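Local coordinates for protein malate dehydrogenase (Picrophilus torridus, PDB 4BGV) that probably catalyses the reversible, NAD-dependent oxidation of malate to oxaloacetate, a step of the tricarboxylic acid cycle, at residues Leu161-Phe175 with Tyr190-Leu202. Numbering follows the deposited sequence. Where two conformers were deposited one is given.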
loop_
_atom_site.group_PDB
_atom_site.type_symbol
_atom_site.label_atom_id
_atom_site.label_comp_id
_atom_site.label_asym_id
_atom_site.label_seq_id
_atom_site.Cartn_x
_atom_site.Cartn_y
_atom_site.Cartn_z
ATOM N N LEU A 161 7.544 20.130 12.706
ATOM C CA LEU A 161 6.407 20.392 13.589
ATOM C C LEU A 161 5.945 19.115 14.295
ATOM O O LEU A 161 5.681 19.114 15.505
ATOM C CB LEU A 161 5.243 20.978 12.789
ATOM C CG LEU A 161 5.371 22.418 12.294
ATOM C CD1 LEU A 161 4.231 22.746 11.335
ATOM C CD2 LEU A 161 5.348 23.374 13.484
ATOM N N ALA A 162 5.833 18.031 13.532
ATOM C CA ALA A 162 5.333 16.779 14.084
ATOM C C ALA A 162 6.277 16.247 15.153
ATOM O O ALA A 162 5.843 15.763 16.194
ATOM C CB ALA A 162 5.140 15.749 12.969
ATOM N N GLN A 163 7.578 16.364 14.921
ATOM C CA GLN A 163 8.506 15.895 15.932
ATOM C C GLN A 163 8.498 16.797 17.159
ATOM O O GLN A 163 8.638 16.318 18.275
ATOM C CB GLN A 163 9.910 15.685 15.352
ATOM C CG GLN A 163 9.908 14.564 14.283
ATOM C CD GLN A 163 11.151 13.670 14.306
ATOM O OE1 GLN A 163 11.057 12.443 14.497
ATOM N NE2 GLN A 163 12.313 14.272 14.079
ATOM N N GLU A 164 8.304 18.098 16.953
ATOM C CA GLU A 164 8.292 19.021 18.081
ATOM C C GLU A 164 7.064 18.801 18.970
ATOM O O GLU A 164 7.153 18.908 20.190
ATOM C CB GLU A 164 8.333 20.465 17.598
ATOM C CG GLU A 164 8.572 21.472 18.710
ATOM C CD GLU A 164 9.997 21.428 19.220
ATOM O OE1 GLU A 164 10.910 21.104 18.431
ATOM O OE2 GLU A 164 10.201 21.698 20.414
ATOM N N LEU A 165 5.934 18.484 18.348
ATOM C CA LEU A 165 4.669 18.282 19.051
ATOM C C LEU A 165 4.363 16.815 19.356
ATOM O O LEU A 165 3.366 16.516 20.028
ATOM C CB LEU A 165 3.521 18.899 18.248
ATOM C CG LEU A 165 3.516 20.433 18.280
ATOM C CD1 LEU A 165 2.637 21.005 17.184
ATOM C CD2 LEU A 165 3.063 20.933 19.648
ATOM N N ASN A 166 5.238 15.915 18.898
ATOM C CA ASN A 166 5.051 14.471 19.061
ATOM C C ASN A 166 3.669 14.024 18.573
ATOM O O ASN A 166 2.877 13.442 19.330
ATOM C CB ASN A 166 5.260 14.040 20.517
ATOM C CG ASN A 166 5.407 12.526 20.664
ATOM O OD1 ASN A 166 5.835 11.836 19.731
ATOM N ND2 ASN A 166 5.052 12.003 21.838
ATOM N N VAL A 167 3.382 14.330 17.313
ATOM C CA VAL A 167 2.116 13.963 16.699
ATOM C C VAL A 167 2.389 13.309 15.358
ATOM O O VAL A 167 3.476 13.447 14.802
ATOM C CB VAL A 167 1.179 15.198 16.477
ATOM C CG1 VAL A 167 0.671 15.768 17.804
ATOM C CG2 VAL A 167 1.891 16.283 15.671
ATOM N N SER A 168 1.383 12.620 14.828
ATOM C CA SER A 168 1.488 11.941 13.538
ATOM C C SER A 168 1.833 12.935 12.432
ATOM O O SER A 168 1.301 14.043 12.409
ATOM C CB SER A 168 0.153 11.277 13.194
ATOM O OG SER A 168 0.156 10.782 11.854
ATOM N N PHE A 169 2.699 12.524 11.504
ATOM C CA PHE A 169 3.007 13.357 10.349
ATOM C C PHE A 169 1.756 13.590 9.512
ATOM O O PHE A 169 1.652 14.592 8.811
ATOM C CB PHE A 169 4.090 12.723 9.470
ATOM C CG PHE A 169 5.403 12.512 10.166
ATOM C CD1 PHE A 169 6.188 13.603 10.545
ATOM C CD2 PHE A 169 5.876 11.231 10.415
ATOM C CE1 PHE A 169 7.393 13.422 11.167
ATOM C CE2 PHE A 169 7.097 11.038 11.030
ATOM C CZ PHE A 169 7.862 12.134 11.420
ATOM N N GLU A 170 0.797 12.672 9.586
ATOM C CA GLU A 170 -0.404 12.790 8.758
ATOM C C GLU A 170 -1.299 13.953 9.162
ATOM O O GLU A 170 -2.077 14.458 8.353
ATOM C CB GLU A 170 -1.218 11.491 8.786
ATOM C CG GLU A 170 -2.472 11.539 7.919
ATOM C CD GLU A 170 -3.030 10.165 7.604
ATOM O OE1 GLU A 170 -2.552 9.176 8.202
ATOM O OE2 GLU A 170 -3.944 10.080 6.751
ATOM N N ASP A 171 -1.192 14.384 10.412
ATOM C CA ASP A 171 -2.109 15.390 10.935
ATOM C C ASP A 171 -1.524 16.800 11.006
ATOM O O ASP A 171 -2.226 17.752 11.364
ATOM C CB ASP A 171 -2.646 14.934 12.289
ATOM C CG ASP A 171 -3.414 13.618 12.181
ATOM O OD1 ASP A 171 -4.205 13.478 11.219
ATOM O OD2 ASP A 171 -3.213 12.719 13.030
ATOM N N VAL A 172 -0.250 16.942 10.655
ATOM C CA VAL A 172 0.351 18.269 10.620
ATOM C C VAL A 172 0.169 18.878 9.223
ATOM O O VAL A 172 0.343 18.202 8.205
ATOM C CB VAL A 172 1.849 18.254 10.993
ATOM C CG1 VAL A 172 2.414 19.662 10.933
ATOM C CG2 VAL A 172 2.056 17.702 12.398
ATOM N N ASN A 173 -0.219 20.146 9.184
ATOM C CA ASN A 173 -0.355 20.879 7.938
ATOM C C ASN A 173 0.475 22.135 8.011
ATOM O O ASN A 173 0.326 22.913 8.937
ATOM C CB ASN A 173 -1.810 21.237 7.707
ATOM C CG ASN A 173 -2.697 20.008 7.682
ATOM O OD1 ASN A 173 -2.719 19.286 6.692
ATOM N ND2 ASN A 173 -3.401 19.744 8.788
ATOM N N ALA A 174 1.358 22.331 7.040
ATOM C CA ALA A 174 2.264 23.474 7.062
ATOM C C ALA A 174 2.137 24.248 5.754
ATOM O O ALA A 174 2.371 23.697 4.679
ATOM C CB ALA A 174 3.698 22.996 7.260
ATOM N N PHE A 175 1.765 25.518 5.858
ATOM C CA PHE A 175 1.414 26.319 4.690
ATOM C C PHE A 175 2.587 27.188 4.253
ATOM O O PHE A 175 2.986 28.106 4.968
ATOM C CB PHE A 175 0.201 27.201 5.024
ATOM C CG PHE A 175 -0.461 27.795 3.818
ATOM C CD1 PHE A 175 0.002 28.971 3.275
ATOM C CD2 PHE A 175 -1.526 27.158 3.219
ATOM C CE1 PHE A 175 -0.593 29.526 2.172
ATOM C CE2 PHE A 175 -2.130 27.708 2.105
ATOM C CZ PHE A 175 -1.659 28.891 1.582
ATOM N N TYR A 190 -2.131 29.531 8.770
ATOM C CA TYR A 190 -2.757 28.427 8.046
ATOM C C TYR A 190 -2.091 27.090 8.348
ATOM O O TYR A 190 -2.334 26.094 7.662
ATOM C CB TYR A 190 -2.719 28.670 6.542
ATOM C CG TYR A 190 -3.641 29.762 6.031
ATOM C CD1 TYR A 190 -4.577 30.382 6.860
ATOM C CD2 TYR A 190 -3.605 30.132 4.699
ATOM C CE1 TYR A 190 -5.428 31.377 6.361
ATOM C CE2 TYR A 190 -4.446 31.118 4.193
ATOM C CZ TYR A 190 -5.351 31.727 5.020
ATOM O OH TYR A 190 -6.172 32.694 4.485
ATOM N N SER A 191 -1.214 27.077 9.342
ATOM C CA SER A 191 -0.493 25.860 9.699
ATOM C C SER A 191 -1.089 25.379 10.998
ATOM O O SER A 191 -1.352 26.179 11.903
ATOM C CB SER A 191 1.012 26.140 9.861
ATOM O OG SER A 191 1.552 26.667 8.655
ATOM N N ASN A 192 -1.312 24.076 11.095
ATOM C CA ASN A 192 -2.106 23.547 12.193
ATOM C C ASN A 192 -1.859 22.062 12.419
ATOM O O ASN A 192 -1.236 21.386 11.582
ATOM C CB ASN A 192 -3.600 23.758 11.890
ATOM C CG ASN A 192 -4.045 23.035 10.623
ATOM O OD1 ASN A 192 -4.222 21.820 10.619
ATOM N ND2 ASN A 192 -4.231 23.789 9.546
ATOM N N VAL A 193 -2.346 21.555 13.553
ATOM C CA VAL A 193 -2.421 20.113 13.753
ATOM C C VAL A 193 -3.906 19.730 13.810
ATOM O O VAL A 193 -4.624 20.123 14.744
ATOM C CB VAL A 193 -1.744 19.651 15.059
ATOM C CG1 VAL A 193 -1.831 18.134 15.171
ATOM C CG2 VAL A 193 -0.282 20.090 15.089
ATOM N N SER A 194 -4.359 18.988 12.804
ATOM C CA SER A 194 -5.773 18.618 12.681
ATOM C C SER A 194 -6.702 19.825 12.856
ATOM O O SER A 194 -7.771 19.705 13.464
ATOM C CB SER A 194 -6.139 17.521 13.694
ATOM O OG SER A 194 -5.376 16.350 13.466
ATOM N N GLY A 195 -6.275 20.983 12.340
ATOM C CA GLY A 195 -7.080 22.189 12.377
ATOM C C GLY A 195 -6.759 23.130 13.519
ATOM O O GLY A 195 -7.116 24.314 13.485
ATOM N N ILE A 196 -6.085 22.618 14.541
ATOM C CA ILE A 196 -5.734 23.468 15.672
ATOM C C ILE A 196 -4.506 24.277 15.284
ATOM O O ILE A 196 -3.464 23.696 14.991
ATOM C CB ILE A 196 -5.430 22.643 16.933
ATOM C CG1 ILE A 196 -6.632 21.773 17.309
ATOM C CG2 ILE A 196 -5.054 23.583 18.084
ATOM C CD1 ILE A 196 -6.348 20.731 18.402
ATOM N N PRO A 197 -4.619 25.619 15.261
ATOM C CA PRO A 197 -3.482 26.415 14.778
ATOM C C PRO A 197 -2.226 26.155 15.584
ATOM O O PRO A 197 -2.275 25.963 16.808
ATOM C CB PRO A 197 -3.962 27.866 14.961
ATOM C CG PRO A 197 -5.449 27.756 14.889
ATOM C CD PRO A 197 -5.770 26.476 15.609
ATOM N N ILE A 198 -1.091 26.113 14.895
ATOM C CA ILE A 198 0.179 25.852 15.542
ATOM C C ILE A 198 0.531 26.952 16.558
ATOM O O ILE A 198 1.243 26.714 17.537
ATOM C CB ILE A 198 1.283 25.687 14.473
ATOM C CG1 ILE A 198 2.162 24.483 14.785
ATOM C CG2 ILE A 198 2.054 26.971 14.246
ATOM C CD1 ILE A 198 1.539 23.193 14.316
ATOM N N GLU A 199 0.025 28.162 16.323
ATOM C CA GLU A 199 0.272 29.259 17.260
ATOM C C GLU A 199 -0.364 29.033 18.622
ATOM O O GLU A 199 0.038 29.668 19.596
ATOM C CB GLU A 199 -0.205 30.601 16.697
ATOM C CG GLU A 199 0.750 31.201 15.695
ATOM C CD GLU A 199 0.103 32.272 14.835
ATOM O OE1 GLU A 199 -0.935 31.988 14.188
ATOM O OE2 GLU A 199 0.638 33.399 14.802
ATOM N N ASP A 200 -1.378 28.167 18.677
ATOM C CA ASP A 200 -1.996 27.775 19.938
ATOM C C ASP A 200 -1.236 26.645 20.621
ATOM O O ASP A 200 -1.534 26.316 21.759
ATOM C CB ASP A 200 -3.437 27.301 19.722
ATOM C CG ASP A 200 -4.341 28.399 19.209
ATOM O OD1 ASP A 200 -3.923 29.572 19.235
ATOM O OD2 ASP A 200 -5.467 28.086 18.773
ATOM N N LEU A 201 -0.271 26.049 19.924
ATOM C CA LEU A 201 0.354 24.816 20.395
ATOM C C LEU A 201 1.837 24.985 20.737
ATOM O O LEU A 201 2.374 24.238 21.549
ATOM C CB LEU A 201 0.179 23.710 19.346
ATOM C CG LEU A 201 -1.260 23.269 19.035
ATOM C CD1 LEU A 201 -1.295 22.221 17.928
ATOM C CD2 LEU A 201 -1.917 22.730 20.300
ATOM N N LEU A 202 2.488 25.955 20.104
ATOM C CA LEU A 202 3.925 26.178 20.274
ATOM C C LEU A 202 4.213 27.654 20.512
ATOM O O LEU A 202 3.513 28.511 19.978
ATOM C CB LEU A 202 4.683 25.708 19.027
ATOM C CG LEU A 202 4.796 24.206 18.755
ATOM C CD1 LEU A 202 5.325 23.930 17.337
ATOM C CD2 LEU A 202 5.686 23.545 19.789
HETATM O O HOH W 1 -5.877 15.359 10.509
#
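In the beta hairpin of the C-terminal alpha/beta domain, strand 172-178 runs antiparallel to strand 184-193, and Asn173 and Asn192 form a hydrogen-bonded pair. Their backbones exchange two bonds, and their side chains add a third: Asn173 ND2 donates to Asn192 OD1 at 2.9 Å, the amide planes turned 45° apart. Asn192 CG lies between its own backbone N and carbonyl carbon (chi1 61°), which brings OD1 back over the type I' turn, where Gly195 N reaches it at 2.8 Å from the opposite face of the amide. With an alanine in place of Asn192, Asn173 ND2 and Gly195 N would probably both lose this shared acceptor, leaving the turn less firmly tied to the strand. Within the turn, Ser194 N bonds to Asp171 O, while Asp171 OD2 accepts from Val252 N and forms a salt bridge with Arg251, both of a neighbouring subunit. At the end of helix 150-165, Leu165 slides past Val193, CD1 to CG2 3.7 Å, and meets Leu202 tip to tip; Leu161 CD2 rests 3.6 Å from Ile198 CG1. Farther along the hairpin, Ser191 OG takes the N-H of Phe175 almost straight (175°), and Tyr190 makes a T-shaped stack, its CD2 3.7 Å above the centre of the Phe175 ring.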